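Local coordinates for salmonella typhimurium DB7155 bacteriophage DET7 tailspike (Bacteriophage, PDB 2V5I), which probably recognises Salmonella O-antigen polysaccharide and hydrolyses it, acting as the trimeric receptor-binding tailspike of a myovirus, at residues N498-K503 / E513-G518; L521-V526 / G550-M555; D528-S533 / R546-S551. One frame throughout, in Å; residues are numbered along the deposited sequence.

Contact 1. Residues N498-K503 / E513-G518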
loop_
_atom_site.group_PDB
_atom_site.type_symbol
_atom_site.label_atom_id
_atom_site.label_comp_id
_atom_site.label_asym_id
_atom_site.label_seq_id
_atom_site.Cartn_x
_atom_site.Cartn_y
_atom_site.Cartn_z
ATOM N N ASN A 498 26.479 -30.634 -8.234
ATOM C CA ASN A 498 26.220 -31.829 -7.448
ATOM C C ASN A 498 27.185 -32.966 -7.774
ATOM O O ASN A 498 26.847 -34.129 -7.624
ATOM C CB ASN A 498 24.754 -32.290 -7.569
ATOM C CG ASN A 498 23.771 -31.198 -7.300
ATOM O OD1 ASN A 498 23.796 -30.523 -6.255
ATOM N ND2 ASN A 498 22.882 -30.972 -8.298
ATOM N N ALA A 499 28.399 -32.632 -8.211
ATOM C CA ALA A 499 29.361 -33.655 -8.642
ATOM C C ALA A 499 29.830 -34.616 -7.524
ATOM O O ALA A 499 30.033 -35.814 -7.768
ATOM C CB ALA A 499 30.546 -33.001 -9.285
ATOM N N VAL A 500 29.993 -34.099 -6.317
ATOM C CA VAL A 500 30.538 -34.852 -5.180
ATOM C C VAL A 500 29.431 -34.822 -4.133
ATOM O O VAL A 500 28.964 -33.731 -3.791
ATOM C CB VAL A 500 31.815 -34.217 -4.607
ATOM C CG1 VAL A 500 32.377 -35.079 -3.464
ATOM C CG2 VAL A 500 32.858 -34.045 -5.700
ATOM N N SER A 501 28.978 -36.001 -3.675
ATOM C CA SER A 501 27.724 -36.092 -2.935
ATOM C C SER A 501 27.794 -37.104 -1.780
ATOM O O SER A 501 28.044 -38.300 -2.039
ATOM C CB SER A 501 26.664 -36.560 -3.965
ATOM O OG SER A 501 25.464 -36.965 -3.343
ATOM N N LEU A 502 27.547 -36.645 -0.557
ATOM C CA LEU A 502 27.347 -37.485 0.637
ATOM C C LEU A 502 25.845 -37.722 0.838
ATOM O O LEU A 502 25.062 -36.781 0.752
ATOM C CB LEU A 502 27.911 -36.763 1.838
ATOM C CG LEU A 502 27.846 -37.646 3.079
ATOM C CD1 LEU A 502 29.011 -37.449 3.929
ATOM C CD2 LEU A 502 26.551 -37.404 3.804
ATOM N N LYS A 503 25.441 -39.000 0.926
ATOM C CA LYS A 503 24.010 -39.381 0.879
ATOM C C LYS A 503 23.604 -40.220 2.076
ATOM O O LYS A 503 24.298 -41.172 2.437
ATOM C CB LYS A 503 23.738 -40.246 -0.389
ATOM C CG LYS A 503 24.401 -39.722 -1.700
ATOM C CD LYS A 503 24.177 -40.622 -2.941
ATOM C CE LYS A 503 25.059 -40.202 -4.160
ATOM N NZ LYS A 503 26.554 -40.319 -3.898
ATOM N N GLU A 513 26.410 -42.967 2.260
ATOM C CA GLU A 513 27.362 -43.134 1.201
ATOM C C GLU A 513 28.301 -41.942 1.241
ATOM O O GLU A 513 27.868 -40.802 1.076
ATOM C CB GLU A 513 26.647 -43.205 -0.151
ATOM C CG GLU A 513 25.905 -44.481 -0.382
ATOM C CD GLU A 513 24.908 -44.353 -1.506
ATOM O OE1 GLU A 513 25.323 -44.573 -2.643
ATOM O OE2 GLU A 513 23.733 -43.947 -1.252
ATOM N N ILE A 514 29.581 -42.250 1.444
ATOM C CA ILE A 514 30.614 -41.250 1.781
ATOM C C ILE A 514 31.615 -41.135 0.616
ATOM O O ILE A 514 32.175 -42.140 0.247
ATOM C CB ILE A 514 31.390 -41.723 3.023
ATOM C CG1 ILE A 514 30.430 -41.771 4.219
ATOM C CG2 ILE A 514 32.519 -40.784 3.306
ATOM C CD1 ILE A 514 30.981 -42.523 5.455
ATOM N N PRO A 515 31.794 -39.929 0.008
ATOM C CA PRO A 515 32.824 -39.751 -1.014
ATOM C C PRO A 515 34.203 -40.019 -0.451
ATOM O O PRO A 515 34.521 -39.567 0.657
ATOM C CB PRO A 515 32.654 -38.264 -1.421
ATOM C CG PRO A 515 31.264 -37.889 -0.999
ATOM C CD PRO A 515 31.018 -38.704 0.249
ATOM N N ILE A 516 35.023 -40.769 -1.197
ATOM C CA ILE A 516 36.419 -40.987 -0.863
ATOM C C ILE A 516 37.262 -40.692 -2.077
ATOM O O ILE A 516 36.742 -40.620 -3.203
ATOM C CB ILE A 516 36.638 -42.439 -0.372
ATOM C CG1 ILE A 516 36.504 -43.446 -1.510
ATOM C CG2 ILE A 516 35.671 -42.754 0.803
ATOM C CD1 ILE A 516 36.796 -44.891 -1.072
ATOM N N SER A 517 38.570 -40.451 -1.864
ATOM C CA SER A 517 39.457 -40.162 -2.978
ATOM C C SER A 517 39.863 -41.472 -3.654
ATOM O O SER A 517 40.258 -42.433 -2.998
ATOM C CB SER A 517 40.706 -39.433 -2.537
ATOM O OG SER A 517 41.624 -39.292 -3.630
ATOM N N GLY A 518 39.758 -41.516 -4.976
ATOM C CA GLY A 518 40.171 -42.718 -5.682
ATOM C C GLY A 518 41.672 -42.804 -5.890
ATOM O O GLY A 518 42.174 -43.817 -6.368
HETATM O O HOH W 1 27.209 -43.158 -3.954
#
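Lys503 and Glu513 face each other on one side of a hairpin, and in both the first torsion sets CG beside the backbone N and anti to the carbonyl carbon (chi1 -44° and -72°). From there the two side chains run slantwise over one another. The Glu513 carboxylate lies against the lysine's aliphatic part, Glu513 OE2 coming to 3.8 Å from Lys503 CD. The lysine then bends at its last torsion (chi4 63°), and Lys503 NZ reaches back to Ser501 O at 3.1 Å, from above the carbonyl plane. A water links the two charged ends: it accepts from Lys503 NZ and donates to Glu513 OE1 at 2.7 Å. Each charge also has its own partner, Arg506 for Glu513 OE2 and Asp528 of the second subunit for Lys503 NZ; this mesh of opposite charges probably keeps these buried groups ionised.

Below the side chains the backbones close an antiparallel hydrogen-bonded pair. Lys503 N gives to Glu513 O at 3.0 Å and Glu513 N to Lys503 O at 2.8 Å, while Leu502 CA offers a C-H to Glu513 O. Within the hairpin the pairing stops before Pro515, whose ring packs on Val500, Leu502 and the Ser501 carbonyl. Pro515 CB meets Val500 CG1 at 3.8 Å; Pro515 CG sits 3.4 Å from Ser501 O, and Pro515 CD lies by Leu502 CB.

Leading into the first strand, Ala499 and Val500 both face Ala491, a classic beta bulge. Pro515 O accepts from Thr512 OG1 of the third subunit. A hairpin whose outer strand 512-515 pairs antiparallel with a strand of the second subunit, so that the sheet runs on across the interface, fits the intertwined C-terminal domain of this trimeric, P22-like tailspike.

Contact 2. Residues L521-V526 / G550-M555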
loop_
_atom_site.group_PDB
_atom_site.type_symbol
_atom_site.label_atom_id
_atom_site.label_comp_id
_atom_site.label_asym_id
_atom_site.label_seq_id
_atom_site.Cartn_x
_atom_site.Cartn_y
_atom_site.Cartn_z
ATOM N N LEU A 521 45.934 -39.501 -1.342
ATOM C CA LEU A 521 45.809 -38.117 -0.930
ATOM C C LEU A 521 47.131 -37.559 -0.477
ATOM O O LEU A 521 47.800 -38.185 0.348
ATOM C CB LEU A 521 44.823 -37.946 0.217
ATOM C CG LEU A 521 43.378 -37.941 -0.105
ATOM C CD1 LEU A 521 42.588 -37.928 1.209
ATOM C CD2 LEU A 521 43.028 -36.775 -0.975
ATOM N N PRO A 522 47.458 -36.326 -0.898
ATOM C CA PRO A 522 48.562 -35.632 -0.285
ATOM C C PRO A 522 48.234 -35.208 1.167
ATOM O O PRO A 522 47.050 -35.157 1.557
ATOM C CB PRO A 522 48.764 -34.437 -1.237
ATOM C CG PRO A 522 47.443 -34.110 -1.673
ATOM C CD PRO A 522 46.777 -35.476 -1.895
ATOM N N ASP A 523 49.261 -34.873 1.966
ATOM C CA ASP A 523 49.056 -34.415 3.336
ATOM C C ASP A 523 48.043 -33.284 3.495
ATOM O O ASP A 523 47.288 -33.254 4.482
ATOM C CB ASP A 523 50.394 -33.941 3.945
ATOM C CG ASP A 523 51.246 -35.074 4.491
ATOM O OD1 ASP A 523 50.919 -36.278 4.244
ATOM O OD2 ASP A 523 52.274 -34.762 5.162
ATOM N N GLU A 524 47.992 -32.376 2.514
ATOM C CA GLU A 524 47.059 -31.238 2.523
ATOM C C GLU A 524 45.585 -31.706 2.430
ATOM O O GLU A 524 44.674 -30.899 2.602
ATOM C CB GLU A 524 47.254 -30.298 1.304
ATOM C CG GLU A 524 48.596 -29.784 0.977
ATOM C CD GLU A 524 49.359 -30.737 0.044
ATOM O OE1 GLU A 524 49.843 -31.700 0.602
ATOM O OE2 GLU A 524 49.481 -30.529 -1.205
ATOM N N GLY A 525 45.336 -32.970 2.076
ATOM C CA GLY A 525 43.997 -33.513 2.095
ATOM C C GLY A 525 43.278 -33.625 3.421
ATOM O O GLY A 525 42.113 -34.015 3.444
ATOM N N VAL A 526 43.959 -33.334 4.531
ATOM C CA VAL A 526 43.287 -33.172 5.797
ATOM C C VAL A 526 43.749 -31.854 6.459
ATOM O O VAL A 526 44.928 -31.535 6.441
ATOM C CB VAL A 526 43.519 -34.410 6.739
ATOM C CG1 VAL A 526 44.928 -34.503 7.254
ATOM C CG2 VAL A 526 42.550 -34.428 7.793
ATOM N N GLY A 550 48.797 -32.406 16.117
ATOM C CA GLY A 550 48.836 -31.614 14.871
ATOM C C GLY A 550 49.561 -32.274 13.728
ATOM O O GLY A 550 49.490 -31.805 12.590
ATOM N N SER A 551 50.239 -33.381 14.006
ATOM C CA SER A 551 50.949 -34.100 12.936
ATOM C C SER A 551 49.937 -34.966 12.173
ATOM O O SER A 551 48.800 -35.130 12.618
ATOM C CB SER A 551 52.066 -34.954 13.521
ATOM O OG SER A 551 51.555 -36.050 14.226
ATOM N N LYS A 552 50.322 -35.446 10.999
ATOM C CA LYS A 552 49.457 -36.247 10.149
ATOM C C LYS A 552 49.994 -37.649 10.040
ATOM O O LYS A 552 51.245 -37.883 10.005
ATOM C CB LYS A 552 49.354 -35.565 8.779
ATOM C CG LYS A 552 48.668 -34.226 8.890
ATOM C CD LYS A 552 48.522 -33.502 7.580
ATOM C CE LYS A 552 47.977 -32.078 7.791
ATOM N NZ LYS A 552 47.839 -31.340 6.536
ATOM N N THR A 553 49.093 -38.614 9.959
ATOM C CA THR A 553 49.447 -39.975 9.818
ATOM C C THR A 553 48.491 -40.682 8.861
ATOM O O THR A 553 47.374 -40.184 8.626
ATOM C CB THR A 553 49.510 -40.657 11.214
ATOM O OG1 THR A 553 50.203 -41.895 11.123
ATOM C CG2 THR A 553 48.116 -40.928 11.792
ATOM N N ARG A 554 48.918 -41.830 8.332
ATOM C CA ARG A 554 48.157 -42.643 7.416
ATOM C C ARG A 554 47.986 -44.038 8.009
ATOM O O ARG A 554 48.965 -44.677 8.447
ATOM C CB ARG A 554 48.882 -42.768 6.063
ATOM C CG ARG A 554 49.012 -41.444 5.338
ATOM C CD ARG A 554 50.038 -41.467 4.191
ATOM N NE ARG A 554 50.212 -40.114 3.662
ATOM C CZ ARG A 554 49.412 -39.531 2.771
ATOM N NH1 ARG A 554 48.375 -40.184 2.238
ATOM N NH2 ARG A 554 49.672 -38.275 2.395
ATOM N N MET A 555 46.744 -44.486 8.046
ATOM C CA MET A 555 46.360 -45.778 8.597
ATOM C C MET A 555 45.590 -46.618 7.592
ATOM O O MET A 555 44.575 -46.175 7.025
ATOM C CB MET A 555 45.433 -45.572 9.812
ATOM C CG MET A 555 46.031 -44.721 10.898
ATOM S SD MET A 555 45.100 -44.775 12.438
ATOM C CE MET A 555 45.768 -43.364 13.315
HETATM O O HOH W 2 52.340 -38.441 4.925
#
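Lys552 reaches across to the turn at 523-526, its chain extended beyond CG. Its CB leads toward that segment, CG comes up to Val526 CG1, and Lys552 CD lies 3.3 Å from Asp523 O and 3.7 Å from Val526 CG1. Lys552 CE passes Val526 O at 3.4 Å. At the tip Lys552 NZ is held by two backbone carbonyls, Asp523 O and Val526 O, each at 2.9 Å; the first is met from above its plane, the second nearly along the C=O axis. The lysine thus holds the first residue of the 3-10 segment 523-525 and the residue just after it to strand 552-556, outermost within this chain in the three-stranded antiparallel sheet near the C-terminus. Two residues on, Arg554 grips the chain just before the 3-10 segment. Arg554 NH1 and NH2 close end-on around Leu521 O, both at 2.8 Å and with the oxygen in the guanidinium plane. Arg554 NH2 also makes a salt bridge to Asp523 OD1 at 3.0 Å, on the anti side of OD1, the carboxylate and guanidinium planes 21° apart. A water bridges that oxygen to Arg554 NE, and Tyr535 OH takes a further bond from NH1.

Contact 3. Residues D528-S533 / R546-S551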
loop_
_atom_site.group_PDB
_atom_site.type_symbol
_atom_site.label_atom_id
_atom_site.label_comp_id
_atom_site.label_asym_id
_atom_site.label_seq_id
_atom_site.Cartn_x
_atom_site.Cartn_y
_atom_site.Cartn_z
ATOM N N ASP A 528 41.911 -29.944 9.708
ATOM C CA ASP A 528 41.719 -29.747 11.118
ATOM C C ASP A 528 42.224 -30.907 11.939
ATOM O O ASP A 528 42.094 -32.075 11.544
ATOM C CB ASP A 528 40.227 -29.591 11.438
ATOM C CG ASP A 528 39.576 -28.324 10.875
ATOM O OD1 ASP A 528 40.288 -27.341 10.537
ATOM O OD2 ASP A 528 38.293 -28.300 10.850
ATOM N N ILE A 529 42.702 -30.604 13.140
ATOM C CA ILE A 529 43.022 -31.619 14.140
ATOM C C ILE A 529 41.799 -32.479 14.463
ATOM O O ILE A 529 40.673 -31.978 14.500
ATOM C CB ILE A 529 43.530 -30.945 15.434
ATOM C CG1 ILE A 529 44.958 -30.414 15.160
ATOM C CG2 ILE A 529 43.563 -31.924 16.597
ATOM C CD1 ILE A 529 45.488 -29.503 16.215
ATOM N N ASN A 530 42.039 -33.774 14.618
ATOM C CA ASN A 530 41.009 -34.775 14.944
ATOM C C ASN A 530 39.944 -34.851 13.837
ATOM O O ASN A 530 38.742 -34.893 14.088
ATOM C CB ASN A 530 40.381 -34.532 16.308
ATOM C CG ASN A 530 41.386 -34.706 17.448
ATOM O OD1 ASN A 530 42.395 -35.387 17.320
ATOM N ND2 ASN A 530 41.142 -34.001 18.528
ATOM N N THR A 531 40.448 -34.862 12.625
ATOM C CA THR A 531 39.645 -35.176 11.471
ATOM C C THR A 531 40.336 -36.216 10.590
ATOM O O THR A 531 41.537 -36.376 10.618
ATOM C CB THR A 531 39.269 -33.903 10.650
ATOM O OG1 THR A 531 40.417 -33.373 10.005
ATOM C CG2 THR A 531 38.604 -32.838 11.520
ATOM N N MET A 532 39.537 -36.915 9.800
ATOM C CA MET A 532 39.981 -38.062 8.969
ATOM C C MET A 532 39.430 -37.941 7.563
ATOM O O MET A 532 38.268 -37.646 7.400
ATOM C CB MET A 532 39.396 -39.347 9.590
ATOM C CG MET A 532 39.634 -40.552 8.798
ATOM S SD MET A 532 38.733 -41.955 9.497
ATOM C CE MET A 532 37.123 -41.716 8.720
ATOM N N SER A 533 40.277 -38.154 6.556
ATOM C CA SER A 533 39.840 -38.261 5.151
ATOM C C SER A 533 40.192 -39.643 4.617
ATOM O O SER A 533 41.279 -40.188 4.911
ATOM C CB SER A 533 40.621 -37.276 4.308
ATOM O OG SER A 533 40.363 -35.970 4.750
ATOM N N ARG A 546 44.667 -36.194 10.890
ATOM C CA ARG A 546 45.433 -35.221 11.628
ATOM C C ARG A 546 45.205 -35.476 13.119
ATOM O O ARG A 546 44.074 -35.408 13.575
ATOM C CB ARG A 546 45.096 -33.827 11.246
ATOM C CG ARG A 546 46.112 -32.816 11.835
ATOM C CD ARG A 546 45.912 -31.392 11.395
ATOM N NE ARG A 546 46.965 -30.540 11.997
ATOM C CZ ARG A 546 46.841 -29.244 12.261
ATOM N NH1 ARG A 546 45.755 -28.565 11.919
ATOM N NH2 ARG A 546 47.856 -28.600 12.841
ATOM N N LEU A 547 46.260 -35.833 13.821
ATOM C CA LEU A 547 46.236 -36.251 15.237
ATOM C C LEU A 547 46.153 -35.084 16.193
ATOM O O LEU A 547 46.409 -33.946 15.816
ATOM C CB LEU A 547 47.525 -37.016 15.530
ATOM C CG LEU A 547 47.702 -38.336 14.767
ATOM C CD1 LEU A 547 49.147 -38.880 14.844
ATOM C CD2 LEU A 547 46.734 -39.375 15.170
ATOM N N PRO A 548 45.856 -35.374 17.483
ATOM C CA PRO A 548 45.792 -34.325 18.482
ATOM C C PRO A 548 47.033 -33.436 18.600
ATOM O O PRO A 548 46.889 -32.238 18.878
ATOM C CB PRO A 548 45.566 -35.111 19.778
ATOM C CG PRO A 548 44.787 -36.272 19.355
ATOM C CD PRO A 548 45.413 -36.662 18.011
ATOM N N ASP A 549 48.226 -33.976 18.338
ATOM C CA ASP A 549 49.446 -33.130 18.358
ATOM C C ASP A 549 49.698 -32.310 17.082
ATOM O O ASP A 549 50.709 -31.620 16.984
ATOM C CB ASP A 549 50.700 -33.940 18.726
ATOM C CG ASP A 549 51.191 -34.859 17.604
ATOM O OD1 ASP A 549 50.575 -34.891 16.511
ATOM O OD2 ASP A 549 52.204 -35.593 17.828
ATOM N N GLY A 550 48.797 -32.406 16.117
ATOM C CA GLY A 550 48.836 -31.614 14.871
ATOM C C GLY A 550 49.561 -32.274 13.728
ATOM O O GLY A 550 49.490 -31.805 12.590
ATOM N N SER A 551 50.239 -33.381 14.006
ATOM C CA SER A 551 50.949 -34.100 12.936
ATOM C C SER A 551 49.937 -34.966 12.173
ATOM O O SER A 551 48.800 -35.130 12.618
ATOM C CB SER A 551 52.066 -34.954 13.521
ATOM O OG SER A 551 51.555 -36.050 14.226
#
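Ile529 lies over one face of the Arg546 guanidinium, its CG1 3.6 Å above the plane and over the centre, while the two side chains cross obliquely. The arginine is stretched from CG to NE, with CG anti to its own backbone N (chi1 -169°), and its CD runs past Ile529 N. In its own plane the guanidinium is fixed by a nearly straight bond from Arg546 NE to Gly550 O at 2.9 Å, and NH1 gives to Leu527 O. The other branch of Ile529, CG2, turns to the backbone, 3.6 Å from Leu547 O and close to Pro548 CA. Asn530 and Pro548 meet at about a right angle, Asn530 OD1 set 3.3 Å from both CG and CD of the Pro548 ring. Asn530 N bonds to Arg546 O at 2.8 Å, and Arg546 N to Thr531 O at 3.1 Å.

Residues 547-550 form a type I turn, overlapped by an Asx turn at Asp549, whose OD1 accepts from Ser551 N and OG. This turn joins strand 540-546 to strand 552-556, and the contact lies where strand 531-537 begins beside the end of 540-546; Thr531 to Ser533 also pair antiparallel with a strand of the third subunit.

Overall arrangement
Along the chain contact 1 closes first, in the hairpin of strands 501-504 and 512-515, the last two of five strands that this chain gives to an antiparallel sheet continued by another subunit. Contacts 2 and 3 follow, joining loops to the three-stranded sheet of 531-537, 540-546 and 552-556. Their centres are about 8 Å apart; they share Gly550 and Ser551 and touch directly, Gly525 O lying 2.9 Å from Ser533 OG. The centre of contact 1 is about 19 Å from that of contact 2 and 21 Å from that of contact 3. The three centres lie 50 to 59 Å from the centre of the chain; all three contacts touch the third subunit, consistent with the intertwined C-terminal domain.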